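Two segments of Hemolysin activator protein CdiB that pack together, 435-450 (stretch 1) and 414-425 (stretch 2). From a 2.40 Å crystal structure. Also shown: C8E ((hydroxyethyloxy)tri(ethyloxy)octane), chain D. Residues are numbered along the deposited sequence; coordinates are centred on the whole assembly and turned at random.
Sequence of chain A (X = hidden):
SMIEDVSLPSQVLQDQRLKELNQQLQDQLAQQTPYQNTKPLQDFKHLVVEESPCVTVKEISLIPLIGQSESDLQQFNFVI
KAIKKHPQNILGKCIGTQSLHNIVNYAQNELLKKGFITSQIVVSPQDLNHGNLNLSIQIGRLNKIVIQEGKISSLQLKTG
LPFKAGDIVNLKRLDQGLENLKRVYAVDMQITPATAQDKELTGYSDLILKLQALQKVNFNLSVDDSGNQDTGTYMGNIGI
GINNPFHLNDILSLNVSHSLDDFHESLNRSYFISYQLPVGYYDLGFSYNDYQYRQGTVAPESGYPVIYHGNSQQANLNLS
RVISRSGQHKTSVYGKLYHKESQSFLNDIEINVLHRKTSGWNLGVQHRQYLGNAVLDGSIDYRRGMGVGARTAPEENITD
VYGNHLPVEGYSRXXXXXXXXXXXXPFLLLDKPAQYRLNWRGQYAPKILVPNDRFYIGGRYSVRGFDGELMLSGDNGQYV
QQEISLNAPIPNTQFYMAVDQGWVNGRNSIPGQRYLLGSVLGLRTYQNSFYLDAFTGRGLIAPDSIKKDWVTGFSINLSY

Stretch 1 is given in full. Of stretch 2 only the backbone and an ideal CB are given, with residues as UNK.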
# COMPACT_ATOMS: atom_id res chain seq x y z
N GLN A 435 11.05 -0.71 -17.58
CA GLN A 435 9.96 -0.63 -16.62
C GLN A 435 9.12 0.60 -16.93
O GLN A 435 9.65 1.66 -17.27
CB GLN A 435 10.48 -0.55 -15.18
CG GLN A 435 9.51 -1.06 -14.13
CD GLN A 435 9.76 -2.51 -13.76
OE1 GLN A 435 10.80 -3.08 -14.11
NE2 GLN A 435 8.82 -3.12 -13.05
N TYR A 436 7.80 0.45 -16.83
CA TYR A 436 6.87 1.56 -17.00
C TYR A 436 6.17 1.85 -15.69
O TYR A 436 5.73 0.92 -15.00
CB TYR A 436 5.84 1.27 -18.10
CG TYR A 436 4.69 2.25 -18.12
CD1 TYR A 436 4.83 3.49 -18.74
CD2 TYR A 436 3.48 1.95 -17.52
CE1 TYR A 436 3.78 4.39 -18.76
CE2 TYR A 436 2.43 2.84 -17.54
CZ TYR A 436 2.58 4.06 -18.16
OH TYR A 436 1.54 4.95 -18.18
N ARG A 437 6.04 3.13 -15.36
CA ARG A 437 5.48 3.54 -14.08
C ARG A 437 4.49 4.68 -14.28
O ARG A 437 4.82 5.68 -14.92
CB ARG A 437 6.59 3.98 -13.12
CG ARG A 437 6.08 4.49 -11.79
CD ARG A 437 6.02 3.37 -10.78
NE ARG A 437 5.55 3.83 -9.48
CZ ARG A 437 6.29 4.53 -8.63
NH1 ARG A 437 5.77 4.91 -7.46
NH2 ARG A 437 7.53 4.86 -8.94
N LEU A 438 3.30 4.53 -13.71
CA LEU A 438 2.28 5.57 -13.72
C LEU A 438 1.82 5.85 -12.30
O LEU A 438 1.41 4.92 -11.59
CB LEU A 438 1.09 5.19 -14.60
CG LEU A 438 -0.10 6.17 -14.62
CD1 LEU A 438 -0.61 6.35 -16.04
CD2 LEU A 438 -1.23 5.69 -13.71
N ASN A 439 1.87 7.12 -11.90
CA ASN A 439 1.36 7.58 -10.61
C ASN A 439 0.23 8.56 -10.86
O ASN A 439 0.40 9.53 -11.62
CB ASN A 439 2.45 8.25 -9.78
CG ASN A 439 3.60 7.31 -9.47
OD1 ASN A 439 3.40 6.12 -9.24
ND2 ASN A 439 4.81 7.85 -9.47
N TRP A 440 -0.92 8.33 -10.23
CA TRP A 440 -2.08 9.20 -10.37
C TRP A 440 -2.66 9.52 -9.01
O TRP A 440 -2.88 8.61 -8.19
CB TRP A 440 -3.15 8.55 -11.25
CG TRP A 440 -4.39 9.39 -11.37
CD1 TRP A 440 -4.64 10.35 -12.30
CD2 TRP A 440 -5.54 9.33 -10.52
NE1 TRP A 440 -5.89 10.90 -12.08
CE2 TRP A 440 -6.46 10.29 -11.00
CE3 TRP A 440 -5.90 8.57 -9.40
CZ2 TRP A 440 -7.70 10.51 -10.40
CZ3 TRP A 440 -7.13 8.78 -8.81
CH2 TRP A 440 -8.01 9.74 -9.31
N ARG A 441 -2.92 10.80 -8.76
CA ARG A 441 -3.55 11.26 -7.54
C ARG A 441 -4.61 12.29 -7.90
O ARG A 441 -4.40 13.13 -8.77
CB ARG A 441 -2.52 11.86 -6.58
CG ARG A 441 -3.12 12.55 -5.36
CD ARG A 441 -2.16 12.54 -4.20
NE ARG A 441 -1.79 11.18 -3.81
CZ ARG A 441 -1.03 10.88 -2.76
NH1 ARG A 441 -0.74 9.61 -2.48
NH2 ARG A 441 -0.56 11.85 -1.99
N GLY A 442 -5.76 12.21 -7.23
CA GLY A 442 -6.87 13.09 -7.54
C GLY A 442 -7.59 13.53 -6.29
O GLY A 442 -7.65 12.81 -5.29
N GLN A 443 -8.16 14.73 -6.37
CA GLN A 443 -8.89 15.32 -5.26
C GLN A 443 -10.14 16.02 -5.79
O GLN A 443 -10.08 16.73 -6.79
CB GLN A 443 -8.01 16.32 -4.49
CG GLN A 443 -8.76 17.24 -3.56
CD GLN A 443 -7.84 18.15 -2.79
OE1 GLN A 443 -6.81 17.71 -2.27
NE2 GLN A 443 -8.19 19.42 -2.71
N TYR A 444 -11.27 15.80 -5.11
CA TYR A 444 -12.54 16.43 -5.45
C TYR A 444 -13.17 16.99 -4.19
O TYR A 444 -13.39 16.26 -3.22
CB TYR A 444 -13.49 15.44 -6.13
CG TYR A 444 -14.92 15.92 -6.17
CD1 TYR A 444 -15.32 16.87 -7.10
CD2 TYR A 444 -15.87 15.43 -5.28
CE1 TYR A 444 -16.63 17.32 -7.14
CE2 TYR A 444 -17.17 15.87 -5.32
CZ TYR A 444 -17.55 16.82 -6.25
OH TYR A 444 -18.86 17.25 -6.28
N ALA A 445 -13.46 18.29 -4.21
CA ALA A 445 -14.06 18.98 -3.07
C ALA A 445 -15.45 19.50 -3.44
O ALA A 445 -15.56 20.38 -4.30
CB ALA A 445 -13.18 20.14 -2.61
N PRO A 446 -16.52 18.99 -2.83
CA PRO A 446 -17.85 19.55 -3.11
C PRO A 446 -18.00 21.00 -2.66
O PRO A 446 -18.73 21.76 -3.31
CB PRO A 446 -18.80 18.62 -2.35
CG PRO A 446 -18.04 17.35 -2.18
CD PRO A 446 -16.61 17.76 -2.02
N LYS A 447 -17.36 21.39 -1.57
CA LYS A 447 -17.51 22.73 -1.02
C LYS A 447 -16.20 23.51 -1.13
O LYS A 447 -15.17 22.98 -1.57
CB LYS A 447 -17.96 22.67 0.44
CG LYS A 447 -19.20 21.81 0.66
CD LYS A 447 -20.28 22.16 -0.35
CE LYS A 447 -21.52 21.30 -0.18
NZ LYS A 447 -21.71 20.28 -1.25
N ILE A 448 -16.26 24.78 -0.73
CA ILE A 448 -15.09 25.63 -0.75
C ILE A 448 -14.07 25.12 0.26
O ILE A 448 -14.43 24.72 1.38
CB ILE A 448 -15.48 27.09 -0.45
CG1 ILE A 448 -16.46 27.61 -1.51
CG2 ILE A 448 -14.25 27.98 -0.36
CD1 ILE A 448 -16.00 27.37 -2.93
N LEU A 449 -12.80 25.12 -0.13
CA LEU A 449 -11.71 24.73 0.74
C LEU A 449 -10.89 25.95 1.15
O LEU A 449 -10.82 26.94 0.41
CB LEU A 449 -10.79 23.72 0.05
CG LEU A 449 -11.37 22.35 -0.29
CD1 LEU A 449 -10.33 21.52 -1.01
CD2 LEU A 449 -11.84 21.64 0.97
N VAL A 450 -10.28 25.86 2.32
CA VAL A 450 -9.30 26.85 2.77
C VAL A 450 -8.05 26.66 1.91
O VAL A 450 -7.93 25.62 1.24
CB VAL A 450 -9.01 26.71 4.27
CG1 VAL A 450 -10.31 26.55 5.05
CG2 VAL A 450 -8.06 25.55 4.53
N UNK A 414 -16.42 19.76 6.43
CA UNK A 414 -15.76 19.98 5.15
C UNK A 414 -15.39 18.63 4.54
O UNK A 414 -14.40 18.02 4.97
CB UNK A 414 -14.52 20.86 5.32
N UNK A 415 -16.15 18.12 3.56
CA UNK A 415 -15.84 16.80 3.00
C UNK A 415 -14.85 16.86 1.85
O UNK A 415 -15.00 17.67 0.93
CB UNK A 415 -17.13 16.12 2.52
N UNK A 416 -13.82 16.02 1.90
CA UNK A 416 -12.81 15.95 0.85
C UNK A 416 -12.70 14.52 0.35
O UNK A 416 -12.59 13.59 1.15
CB UNK A 416 -11.46 16.45 1.36
N UNK A 417 -12.73 14.36 -0.97
CA UNK A 417 -12.53 13.08 -1.61
C UNK A 417 -11.12 13.02 -2.17
O UNK A 417 -10.70 13.92 -2.89
CB UNK A 417 -13.57 12.85 -2.71
N UNK A 418 -10.39 11.96 -1.83
CA UNK A 418 -9.04 11.76 -2.31
C UNK A 418 -8.92 10.38 -2.93
O UNK A 418 -9.57 9.43 -2.49
CB UNK A 418 -8.03 11.94 -1.18
N UNK A 419 -8.09 10.28 -3.96
CA UNK A 419 -7.92 9.03 -4.67
C UNK A 419 -6.48 8.90 -5.14
O UNK A 419 -5.78 9.90 -5.33
CB UNK A 419 -8.89 8.94 -5.85
N UNK A 420 -6.05 7.66 -5.32
CA UNK A 420 -4.68 7.35 -5.70
C UNK A 420 -4.68 6.13 -6.59
O UNK A 420 -5.48 5.21 -6.42
CB UNK A 420 -3.80 7.12 -4.47
N UNK A 421 -3.75 6.12 -7.54
CA UNK A 421 -3.60 4.97 -8.42
C UNK A 421 -2.15 4.89 -8.86
O UNK A 421 -1.56 5.89 -9.25
CB UNK A 421 -4.54 5.06 -9.63
N UNK A 422 -1.58 3.68 -8.79
CA UNK A 422 -0.23 3.44 -9.26
C UNK A 422 -0.19 2.15 -10.06
O UNK A 422 -0.90 1.19 -9.73
CB UNK A 422 0.75 3.38 -8.09
N UNK A 423 0.62 2.14 -11.11
CA UNK A 423 0.76 0.97 -11.96
C UNK A 423 2.22 0.81 -12.37
O UNK A 423 2.87 1.79 -12.76
CB UNK A 423 -0.14 1.08 -13.19
N UNK A 424 2.72 -0.42 -12.28
CA UNK A 424 4.09 -0.75 -12.62
C UNK A 424 4.10 -2.05 -13.42
O UNK A 424 3.39 -3.00 -13.07
CB UNK A 424 4.95 -0.87 -11.36
N UNK A 425 4.89 -2.08 -14.48
CA UNK A 425 5.10 -3.32 -15.21
C UNK A 425 6.45 -3.27 -15.91
O UNK A 425 6.90 -2.19 -16.31
CB UNK A 425 3.97 -3.56 -16.22
C1 C8E D . -15.71 9.17 -5.75
C2 C8E D . -14.62 10.24 -5.80
C3 C8E D . -13.24 9.58 -5.69
C4 C8E D . -12.16 10.66 -5.80
C5 C8E D . -12.12 11.20 -7.22
C6 C8E D . -11.19 12.41 -7.26
C7 C8E D . -10.54 12.50 -8.64
C8 C8E D . -11.35 13.44 -9.53
O9 C8E D . -10.53 14.50 -9.92
C10 C8E D . -11.16 15.46 -10.73
C11 C8E D . -10.26 16.68 -10.86
O12 C8E D . -10.19 17.08 -12.20
C13 C8E D . -9.59 18.33 -12.39
C14 C8E D . -9.60 18.68 -13.88
O15 C8E D . -9.64 17.51 -14.65
C16 C8E D . -9.52 17.73 -16.03
C17 C8E D . -9.06 16.45 -16.73
O18 C8E D . -10.06 15.47 -16.65
C19 C8E D . -9.87 14.39 -17.52
C20 C8E D . -9.78 13.08 -16.73
O21 C8E D . -10.92 12.92 -15.94

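The two strands run antiparallel, 173° between their directions; from 417 to 425 hydrogen-bonded and non-hydrogen-bonded pairs alternate, and successive side chains lie on opposite faces of the sheet.

At position 414 CB points sideways, 5.2 Å from Leu449 CD2, and many side chains would fit; it is Ala414. Position 415, with phi near -88°, admits a proline, and its CB lies 4.9 Å from Pro446 CD, so a compact apolar group would suit. Pro415 sets its CG 4.3 Å from Pro446 CG, while a water bridges Pro415 O and Lys447 N.

From 416, CB points sideways, but Ala445 CB and Leu449 CD1 offer an apolar patch that a branched aliphatic or longer chain could reach. Leu416 does so: its CD1 is 3.8 Å from each of those two atoms.

Position 417 shares a face with Tyr444 and the detergent's alkyl tail, favouring a large apolar or aromatic group. Trp417 brings CD1 to 3.9 Å from Tyr444 CD2, and its CE3 to 3.8 Å from C8E C2; its backbone N and O both bond to Tyr444. Position 418 turns to the face of Gln443, with no charge close by; small or polar residues fit, and Ser418 is found.

At 419 the ideal CB is already 3.4 Å from Trp440 CZ3, so the indole leaves little room and alanine or glycine is expected. Ala419 touches the ring edge and lies opposite Gly442, where a CB would clash with Trp440 CZ2.

The CB at 420 is 4.4 Å from Arg441 NH1, which calls for an acid, though a neutral acceptor could also serve. Asp420 forms a salt bridge, its OD1, less surely placed, modelled 2.3 Å from Arg441 NE.

Position 421 faces Trp440 CE3 and Leu438, suiting an aliphatic or aromatic chain. Leu421 places CB 3.8 Å from Trp440 CE3 and CD2 3.9 Å from Leu438 CD2.

At 422, Asn439 OD1 lies 4.0 Å from CB and Arg437 is near, so a polar or acidic residue might be predicted. The deposited Arg422 instead sets NH1 3.6 Å from Arg437 NH1, like charges close together, but its guanidinium is hydrogen-bonded elsewhere in the structure.

Position 423 lies beside the Tyr436 ring, and an aromatic or aliphatic group would pack there; Tyr423 CD2 meets Tyr436 CE2 at 4.0 Å, edge to edge. At 424, Arg437 CD and Gln435 NE2 flank a beta-branched or small polar choice: Thr424 OG1 is 3.1 Å from Arg437 CD. At 425 CB shares the face of Tyr436, where small, beta-branched or aliphatic groups would fit; Thr425 places CG2 4.3 Å from Tyr436 CB.

Stretch 2 (414-425) APLWSADLRYTT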
# COMPACT_ATOMS: atom_id res chain seq x y z
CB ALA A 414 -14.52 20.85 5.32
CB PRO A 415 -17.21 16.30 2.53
CG PRO A 415 -17.92 17.56 2.12
CD PRO A 415 -17.39 18.67 3.01
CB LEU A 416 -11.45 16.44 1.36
CG LEU A 416 -10.42 16.64 0.25
CD1 LEU A 416 -10.86 17.76 -0.67
CD2 LEU A 416 -9.03 16.92 0.82
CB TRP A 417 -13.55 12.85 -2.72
CG TRP A 417 -14.92 12.56 -2.21
CD1 TRP A 417 -15.89 13.46 -1.90
CD2 TRP A 417 -15.47 11.26 -1.95
NE1 TRP A 417 -17.02 12.81 -1.46
CE2 TRP A 417 -16.79 11.46 -1.48
CE3 TRP A 417 -14.99 9.96 -2.07
CZ2 TRP A 417 -17.62 10.40 -1.13
CZ3 TRP A 417 -15.82 8.90 -1.73
CH2 TRP A 417 -17.12 9.13 -1.26
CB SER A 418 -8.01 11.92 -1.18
OG SER A 418 -7.93 13.27 -0.76
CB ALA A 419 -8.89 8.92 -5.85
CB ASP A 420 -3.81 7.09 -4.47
CG ASP A 420 -3.37 8.37 -3.81
OD1 ASP A 420 -2.58 9.09 -4.44
OD2 ASP A 420 -3.82 8.65 -2.68
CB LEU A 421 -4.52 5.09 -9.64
CG LEU A 421 -4.77 3.79 -10.40
CD1 LEU A 421 -6.19 3.77 -10.93
CD2 LEU A 421 -3.77 3.63 -11.54
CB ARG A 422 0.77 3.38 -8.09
CG ARG A 422 0.91 4.68 -7.32
CD ARG A 422 2.07 4.61 -6.34
NE ARG A 422 1.93 3.49 -5.42
CZ ARG A 422 2.87 3.12 -4.55
NH1 ARG A 422 4.02 3.77 -4.50
NH2 ARG A 422 2.65 2.09 -3.75
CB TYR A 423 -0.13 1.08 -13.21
CG TYR A 423 -0.04 -0.11 -14.14
CD1 TYR A 423 -0.66 -1.31 -13.83
CD2 TYR A 423 0.66 -0.03 -15.33
CE1 TYR A 423 -0.58 -2.39 -14.68
CE2 TYR A 423 0.74 -1.11 -16.19
CZ TYR A 423 0.12 -2.29 -15.86
OH TYR A 423 0.19 -3.37 -16.70
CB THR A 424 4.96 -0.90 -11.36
OG1 THR A 424 5.29 0.39 -10.85
CG2 THR A 424 6.24 -1.67 -11.66
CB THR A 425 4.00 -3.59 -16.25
OG1 THR A 425 4.21 -4.86 -16.86
CG2 THR A 425 3.99 -2.51 -17.32
O HOH W 1 -15.80 20.16 -0.13
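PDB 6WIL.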